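Local atomic coordinates of NAD(P)H dehydrogenase (quinone) (Deinococcus radiodurans, PDB entry 1YDG), a protein that catalyses the two-electron reduction of quinones to quinols by NADH or NADPH, using one FMN per subunit of a homotetramer. Residues Pro87-Arg98 with Gly130-Thr141. Residues are numbered along the deposited sequence; the frame is centred on the assembly and turned at random.
Sequences PTRFGGATSQMR and GQETTLQTLYMT
Thr-88 gives its hydroxyl proton to Thr-134, OG1 to OG1 2.6 Å. Thr-134 OG1 donates in turn to Gly-130 O, 2.9 Å away and above that carbonyl's plane. With chi1 at -60°, Thr-134 turns OG1 to these two partners and sets CG2 3.6 Å from Gly-92 O. A valine in place of Thr-134 would probably leave the Thr-88 hydroxyl without its acceptor and break the link to Gly-130. Gly-91, with positive phi in the type I' turn Arg-89 to Gly-92, packs on Gly-130, CA to CA 4.0 Å; the two glycines let the backbones approach closely. Thr-133 OG1 lies 2.9 Å from Gly-91 O and bonds Tyr-167 OH of the third subunit. Toward the far end of 130-141, Arg-98 NH2, from helix 95-102, makes a bent bond to Thr-141 OG1 (3.2 Å). A water accepts from Ala-93 N and Arg-98 NH1 and donates to Thr-137 OG1. Leu-138 CD2 meets Ala-93 CB at 4.0 Å. Thr-141 OG1 also bonds Phe-90 O of the second subunit. In this flavodoxin-like fold, the chain of two hydrogen bonds thus joins FMN-binding Thr-88, at the end of strand 81-89, to the start of the helix that follows FMN-binding 123-129, beside the subunit interfaces.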
ATOM      1  N   PRO B  87       4.218  16.229  -5.062  1.00 13.72           N
ATOM      2  CA  PRO B  87       5.119  15.395  -5.856  1.00 14.41           C
ATOM      3  C   PRO B  87       5.544  14.199  -5.026  1.00 14.91           C
ATOM      4  O   PRO B  87       5.494  14.236  -3.791  1.00 14.65           O
ATOM      5  CB  PRO B  87       6.314  16.304  -6.165  1.00 14.50           C
ATOM      6  CG  PRO B  87       6.210  17.459  -5.211  1.00 14.27           C
ATOM      7  CD  PRO B  87       4.821  17.521  -4.680  1.00 13.71           C
ATOM      8  N   THR B  88       5.923  13.123  -5.691  1.00 15.89           N
ATOM      9  CA  THR B  88       6.416  11.958  -4.967  1.00 16.48           C
ATOM     10  C   THR B  88       7.825  12.188  -4.470  1.00 16.87           C
ATOM     11  O   THR B  88       8.623  12.822  -5.161  1.00 16.76           O
ATOM     12  CB  THR B  88       6.408  10.698  -5.834  1.00 16.72           C
ATOM     13  OG1 THR B  88       6.569   9.553  -4.993  1.00 18.46           O
ATOM     14  CG2 THR B  88       7.561  10.713  -6.818  1.00 18.80           C
ATOM     15  N   ARG B  89       8.110  11.712  -3.254  1.00 17.28           N
ATOM     16  CA  ARG B  89       9.477  11.520  -2.761  1.00 17.11           C
ATOM     17  C   ARG B  89       9.644  10.066  -2.344  1.00 16.67           C
ATOM     18  O   ARG B  89       9.104   9.658  -1.326  1.00 16.74           O
ATOM     19  CB  ARG B  89       9.768  12.364  -1.513  1.00 17.75           C
ATOM     20  CG  ARG B  89       9.730  13.841  -1.710  1.00 20.01           C
ATOM     21  CD  ARG B  89      10.910  14.367  -2.491  1.00 21.18           C
ATOM     22  NE  ARG B  89      10.794  15.814  -2.606  1.00 21.32           N
ATOM     23  CZ  ARG B  89      10.274  16.465  -3.644  1.00 20.71           C
ATOM     24  NH1 ARG B  89       9.828  15.827  -4.726  1.00 20.77           N
ATOM     25  NH2 ARG B  89      10.215  17.781  -3.596  1.00 22.21           N
ATOM     26  N   PHE B  90      10.417   9.300  -3.102  1.00 16.89           N
ATOM     27  CA  PHE B  90      10.605   7.860  -2.849  1.00 16.71           C
ATOM     28  C   PHE B  90       9.275   7.139  -2.579  1.00 16.11           C
ATOM     29  O   PHE B  90       9.160   6.354  -1.628  1.00 16.39           O
ATOM     30  CB  PHE B  90      11.581   7.619  -1.685  1.00 17.67           C
ATOM     31  CG  PHE B  90      12.907   8.365  -1.809  1.00 17.25           C
ATOM     32  CD1 PHE B  90      13.767   8.100  -2.849  1.00 18.03           C
ATOM     33  CD2 PHE B  90      13.255   9.345  -0.892  1.00 19.65           C
ATOM     34  CE1 PHE B  90      14.976   8.777  -2.969  1.00 19.18           C
ATOM     35  CE2 PHE B  90      14.466  10.037  -0.998  1.00 19.46           C
ATOM     36  CZ  PHE B  90      15.324   9.750  -2.038  1.00 19.82           C
ATOM     37  N   GLY B  91       8.263   7.448  -3.369  1.00 15.36           N
ATOM     38  CA  GLY B  91       6.985   6.730  -3.288  1.00 15.28           C
ATOM     39  C   GLY B  91       6.062   7.132  -2.156  1.00 15.51           C
ATOM     40  O   GLY B  91       5.047   6.467  -1.931  1.00 16.46           O
ATOM     41  N   GLY B  92       6.413   8.209  -1.451  1.00 14.63           N
ATOM     42  CA  GLY B  92       5.558   8.827  -0.443  1.00 14.68           C
ATOM     43  C   GLY B  92       5.387  10.307  -0.759  1.00 14.49           C
ATOM     44  O   GLY B  92       5.925  10.820  -1.744  1.00 14.92           O
ATOM     45  N   ALA B  93       4.599  11.000   0.042  1.00 14.12           N
ATOM     46  CA  ALA B  93       4.469  12.430  -0.137  1.00 13.83           C
ATOM     47  C   ALA B  93       5.733  13.140   0.386  1.00 13.42           C
ATOM     48  O   ALA B  93       6.503  12.578   1.139  1.00 12.88           O
ATOM     49  CB  ALA B  93       3.218  12.937   0.562  1.00 14.12           C
ATOM     50  N   THR B  94       5.934  14.384  -0.028  1.00 12.62           N
ATOM     51  CA  THR B  94       7.024  15.181   0.502  1.00 12.47           C
ATOM     52  C   THR B  94       6.882  15.397   2.000  1.00 11.99           C
ATOM     53  O   THR B  94       5.766  15.469   2.527  1.00 12.33           O
ATOM     54  CB  THR B  94       7.070  16.568  -0.148  1.00 12.25           C
ATOM     55  OG1 THR B  94       5.823  17.239   0.086  1.00 11.51           O
ATOM     56  CG2 THR B  94       7.342  16.457  -1.650  1.00 12.69           C
ATOM     57  N   SER B  95       8.009  15.574   2.679  1.00 12.00           N
ATOM     58  CA  SER B  95       7.990  15.951   4.091  1.00 12.53           C
ATOM     59  C   SER B  95       7.194  17.239   4.315  1.00 12.46           C
ATOM     60  O   SER B  95       6.566  17.403   5.354  1.00 12.08           O
ATOM     61  CB  SER B  95       9.410  16.101   4.652  1.00 12.78           C
ATOM     62  OG  SER B  95      10.131  17.092   3.952  1.00 14.20           O
ATOM     63  N   GLN B  96       7.177  18.129   3.325  1.00 12.56           N
ATOM     64  CA  GLN B  96       6.481  19.403   3.473  1.00 12.91           C
ATOM     65  C   GLN B  96       4.971  19.144   3.593  1.00 12.88           C
ATOM     66  O   GLN B  96       4.286  19.717   4.453  1.00 13.34           O
ATOM     67  CB  GLN B  96       6.804  20.350   2.301  1.00 13.03           C
ATOM     68  CG  GLN B  96       8.251  20.870   2.271  1.00 12.28           C
ATOM     69  CD  GLN B  96       9.197  20.052   1.382  1.00 13.19           C
ATOM     70  OE1 GLN B  96       8.991  18.851   1.167  1.00 14.72           O
ATOM     71  NE2 GLN B  96      10.234  20.712   0.853  1.00 10.92           N
ATOM     72  N   MET B  97       4.458  18.249   2.753  1.00 12.59           N
ATOM     73  CA  MET B  97       3.070  17.867   2.821  1.00 12.19           C
ATOM     74  C   MET B  97       2.807  17.121   4.125  1.00 11.99           C
ATOM     75  O   MET B  97       1.849  17.427   4.828  1.00 12.09           O
ATOM     76  CB  MET B  97       2.677  17.025   1.607  1.00 12.64           C
ATOM     77  CG  MET B  97       1.258  16.426   1.659  1.00 12.75           C
ATOM     78  SD  MET B  97      -0.083  17.612   1.704  1.00 14.74           S
ATOM     79  CE  MET B  97      -0.273  18.176   0.024  1.00 12.93           C
ATOM     80  N   ARG B  98       3.656  16.157   4.467  1.00 11.90           N
ATOM     81  CA  ARG B  98       3.480  15.457   5.753  1.00 12.06           C
ATOM     82  C   ARG B  98       3.546  16.424   6.945  1.00 11.78           C
ATOM     83  O   ARG B  98       2.851  16.224   7.916  1.00 11.89           O
ATOM     84  CB  ARG B  98       4.497  14.344   5.953  1.00 11.43           C
ATOM     85  CG  ARG B  98       4.472  13.221   4.907  1.00 13.59           C
ATOM     86  CD  ARG B  98       3.110  12.622   4.635  1.00 13.54           C
ATOM     87  NE  ARG B  98       2.442  12.111   5.834  1.00 14.00           N
ATOM     88  CZ  ARG B  98       1.373  11.313   5.830  1.00 15.25           C
ATOM     89  NH1 ARG B  98       0.844  10.878   4.684  1.00 16.61           N
ATOM     90  NH2 ARG B  98       0.838  10.923   6.980  1.00 15.36           N
ATOM     91  N   GLY B 130       6.578   5.968  -8.481  1.00 23.22           N
ATOM     92  CA  GLY B 130       6.056   5.975  -7.115  1.00 23.11           C
ATOM     93  C   GLY B 130       4.806   6.801  -6.925  1.00 22.33           C
ATOM     94  O   GLY B 130       4.304   6.925  -5.805  1.00 22.64           O
ATOM     95  N   GLN B 131       4.306   7.355  -8.021  1.00 21.44           N
ATOM     96  CA  GLN B 131       3.091   8.120  -8.030  1.00 21.20           C
ATOM     97  C   GLN B 131       1.917   7.383  -7.368  1.00 20.67           C
ATOM     98  O   GLN B 131       1.238   7.958  -6.514  1.00 19.23           O
ATOM     99  CB  GLN B 131       2.687   8.474  -9.464  1.00 21.74           C
ATOM    100  CG  GLN B 131       3.549   9.527 -10.158  1.00 24.20           C
ATOM    101  CD  GLN B 131       4.497   8.926 -11.179  1.00 27.04           C
ATOM    102  OE1 GLN B 131       5.198   7.940 -10.888  1.00 28.71           O
ATOM    103  NE2 GLN B 131       4.551   9.527 -12.371  1.00 25.35           N
ATOM    104  N   GLU B 132       1.675   6.133  -7.773  1.00 18.82           N
ATOM    105  CA  GLU B 132       0.530   5.392  -7.269  1.00 18.92           C
ATOM    106  C   GLU B 132       0.646   5.195  -5.778  1.00 17.27           C
ATOM    107  O   GLU B 132      -0.323   5.367  -5.055  1.00 16.08           O
ATOM    108  CB  GLU B 132       0.382   4.028  -7.953  1.00 18.47           C
ATOM    109  CG  GLU B 132      -0.033   4.145  -9.383  1.00 18.93           C
ATOM    110  CD  GLU B 132      -0.280   2.807 -10.067  1.00 19.87           C
ATOM    111  OE1 GLU B 132      -0.666   2.868 -11.240  1.00 26.37           O
ATOM    112  OE2 GLU B 132      -0.130   1.721  -9.470  1.00 16.90           O
ATOM    113  N   THR B 133       1.840   4.864  -5.305  1.00 16.05           N
ATOM    114  CA  THR B 133       1.995   4.670  -3.883  1.00 15.53           C
ATOM    115  C   THR B 133       1.821   6.021  -3.147  1.00 14.87           C
ATOM    116  O   THR B 133       1.268   6.043  -2.049  1.00 14.29           O
ATOM    117  CB  THR B 133       3.275   3.913  -3.521  1.00 15.83           C
ATOM    118  OG1 THR B 133       4.421   4.612  -4.021  1.00 18.04           O
ATOM    119  CG2 THR B 133       3.245   2.476  -4.124  1.00 17.10           C
ATOM    120  N   THR B 134       2.220   7.130  -3.777  1.00 14.11           N
ATOM    121  CA  THR B 134       2.114   8.455  -3.141  1.00 13.37           C
ATOM    122  C   THR B 134       0.664   8.777  -2.937  1.00 12.33           C
ATOM    123  O   THR B 134       0.281   9.229  -1.863  1.00 11.28           O
ATOM    124  CB  THR B 134       2.764   9.570  -3.970  1.00 13.67           C
ATOM    125  OG1 THR B 134       4.157   9.281  -4.158  1.00 15.71           O
ATOM    126  CG2 THR B 134       2.625  10.931  -3.286  1.00 14.20           C
ATOM    127  N   LEU B 135      -0.154   8.519  -3.960  1.00 11.68           N
ATOM    128  CA  LEU B 135      -1.587   8.719  -3.843  1.00 12.39           C
ATOM    129  C   LEU B 135      -2.175   7.817  -2.746  1.00 12.38           C
ATOM    130  O   LEU B 135      -2.938   8.277  -1.887  1.00 12.24           O
ATOM    131  CB  LEU B 135      -2.268   8.449  -5.179  1.00 12.06           C
ATOM    132  CG  LEU B 135      -1.824   9.374  -6.317  1.00 11.79           C
ATOM    133  CD1 LEU B 135      -2.320   8.855  -7.641  1.00 11.79           C
ATOM    134  CD2 LEU B 135      -2.336  10.805  -6.074  1.00 10.43           C
ATOM    135  N   GLN B 136      -1.828   6.540  -2.779  1.00 12.84           N
ATOM    136  CA  GLN B 136      -2.284   5.590  -1.772  1.00 12.97           C
ATOM    137  C   GLN B 136      -2.011   6.077  -0.344  1.00 12.59           C
ATOM    138  O   GLN B 136      -2.895   6.033   0.504  1.00 11.46           O
ATOM    139  CB  GLN B 136      -1.612   4.239  -1.970  1.00 13.30           C
ATOM    140  CG  GLN B 136      -1.895   3.224  -0.849  1.00 14.73           C
ATOM    141  CD  GLN B 136      -1.188   1.860  -1.078  1.00 15.04           C
ATOM    142  OE1 GLN B 136       0.041   1.738  -0.956  1.00 20.71           O
ATOM    143  NE2 GLN B 136      -1.974   0.847  -1.378  1.00 15.44           N
ATOM    144  N   THR B 137      -0.789   6.519  -0.077  1.00 12.44           N
ATOM    145  CA  THR B 137      -0.447   6.989   1.272  1.00 13.20           C
ATOM    146  C   THR B 137      -1.327   8.167   1.685  1.00 12.90           C
ATOM    147  O   THR B 137      -1.698   8.302   2.858  1.00 13.72           O
ATOM    148  CB  THR B 137       1.025   7.390   1.408  1.00 13.90           C
ATOM    149  OG1 THR B 137       1.317   8.492   0.544  1.00 17.09           O
ATOM    150  CG2 THR B 137       1.937   6.247   1.044  1.00 15.05           C
ATOM    151  N   LEU B 138      -1.684   9.000   0.717  1.00 12.43           N
ATOM    152  CA  LEU B 138      -2.540  10.165   0.981  1.00 12.18           C
ATOM    153  C   LEU B 138      -3.989   9.770   1.267  1.00 11.73           C
ATOM    154  O   LEU B 138      -4.632  10.338   2.168  1.00 10.26           O
ATOM    155  CB  LEU B 138      -2.455  11.156  -0.184  1.00 11.63           C
ATOM    156  CG  LEU B 138      -1.102  11.872  -0.321  1.00 12.72           C
ATOM    157  CD1 LEU B 138      -1.086  12.739  -1.573  1.00 12.71           C
ATOM    158  CD2 LEU B 138      -0.757  12.726   0.933  1.00 12.48           C
ATOM    159  N   TYR B 139      -4.500   8.789   0.520  1.00 11.35           N
ATOM    160  CA  TYR B 139      -5.831   8.271   0.796  1.00 12.02           C
ATOM    161  C   TYR B 139      -5.880   7.567   2.144  1.00 12.51           C
ATOM    162  O   TYR B 139      -6.867   7.753   2.889  1.00 11.78           O
ATOM    163  CB  TYR B 139      -6.369   7.343  -0.316  1.00 10.73           C
ATOM    164  CG  TYR B 139      -6.769   8.086  -1.570  1.00  9.74           C
ATOM    165  CD1 TYR B 139      -7.965   8.799  -1.647  1.00  7.20           C
ATOM    166  CD2 TYR B 139      -5.955   8.070  -2.691  1.00  9.63           C
ATOM    167  CE1 TYR B 139      -8.309   9.492  -2.773  1.00  8.52           C
ATOM    168  CE2 TYR B 139      -6.305   8.779  -3.841  1.00  9.89           C
ATOM    169  CZ  TYR B 139      -7.479   9.469  -3.881  1.00  9.23           C
ATOM    170  OH  TYR B 139      -7.817  10.163  -5.028  1.00 10.83           O
ATOM    171  N   MET B 140      -4.845   6.775   2.470  1.00 13.19           N
ATOM    172  CA  MET B 140      -4.832   6.062   3.763  1.00 14.47           C
ATOM    173  C   MET B 140      -4.920   7.054   4.938  1.00 14.18           C
ATOM    174  O   MET B 140      -5.667   6.829   5.891  1.00 13.31           O
ATOM    175  CB  MET B 140      -3.613   5.161   3.939  1.00 15.30           C
ATOM    176  CG  MET B 140      -3.524   3.952   2.992  1.00 20.47           C
ATOM    177  SD  MET B 140      -4.986   2.895   2.802  1.00 29.02           S
ATOM    178  CE  MET B 140      -5.655   3.559   1.289  1.00 28.81           C
ATOM    179  N   THR B 141      -4.153   8.137   4.860  1.00 14.56           N
ATOM    180  CA  THR B 141      -4.231   9.242   5.848  1.00 14.68           C
ATOM    181  C   THR B 141      -5.641   9.805   5.987  1.00 14.12           C
ATOM    182  O   THR B 141      -6.146  10.012   7.105  1.00 14.67           O
ATOM    183  CB  THR B 141      -3.218  10.373   5.466  1.00 14.96           C
ATOM    184  OG1 THR B 141      -1.898   9.911   5.770  1.00 17.59           O
ATOM    185  CG2 THR B 141      -3.479  11.664   6.215  1.00 15.69           C
TER
HETATM  186  O   HOH W   1       2.538  10.095   2.091  1.00 25.86           O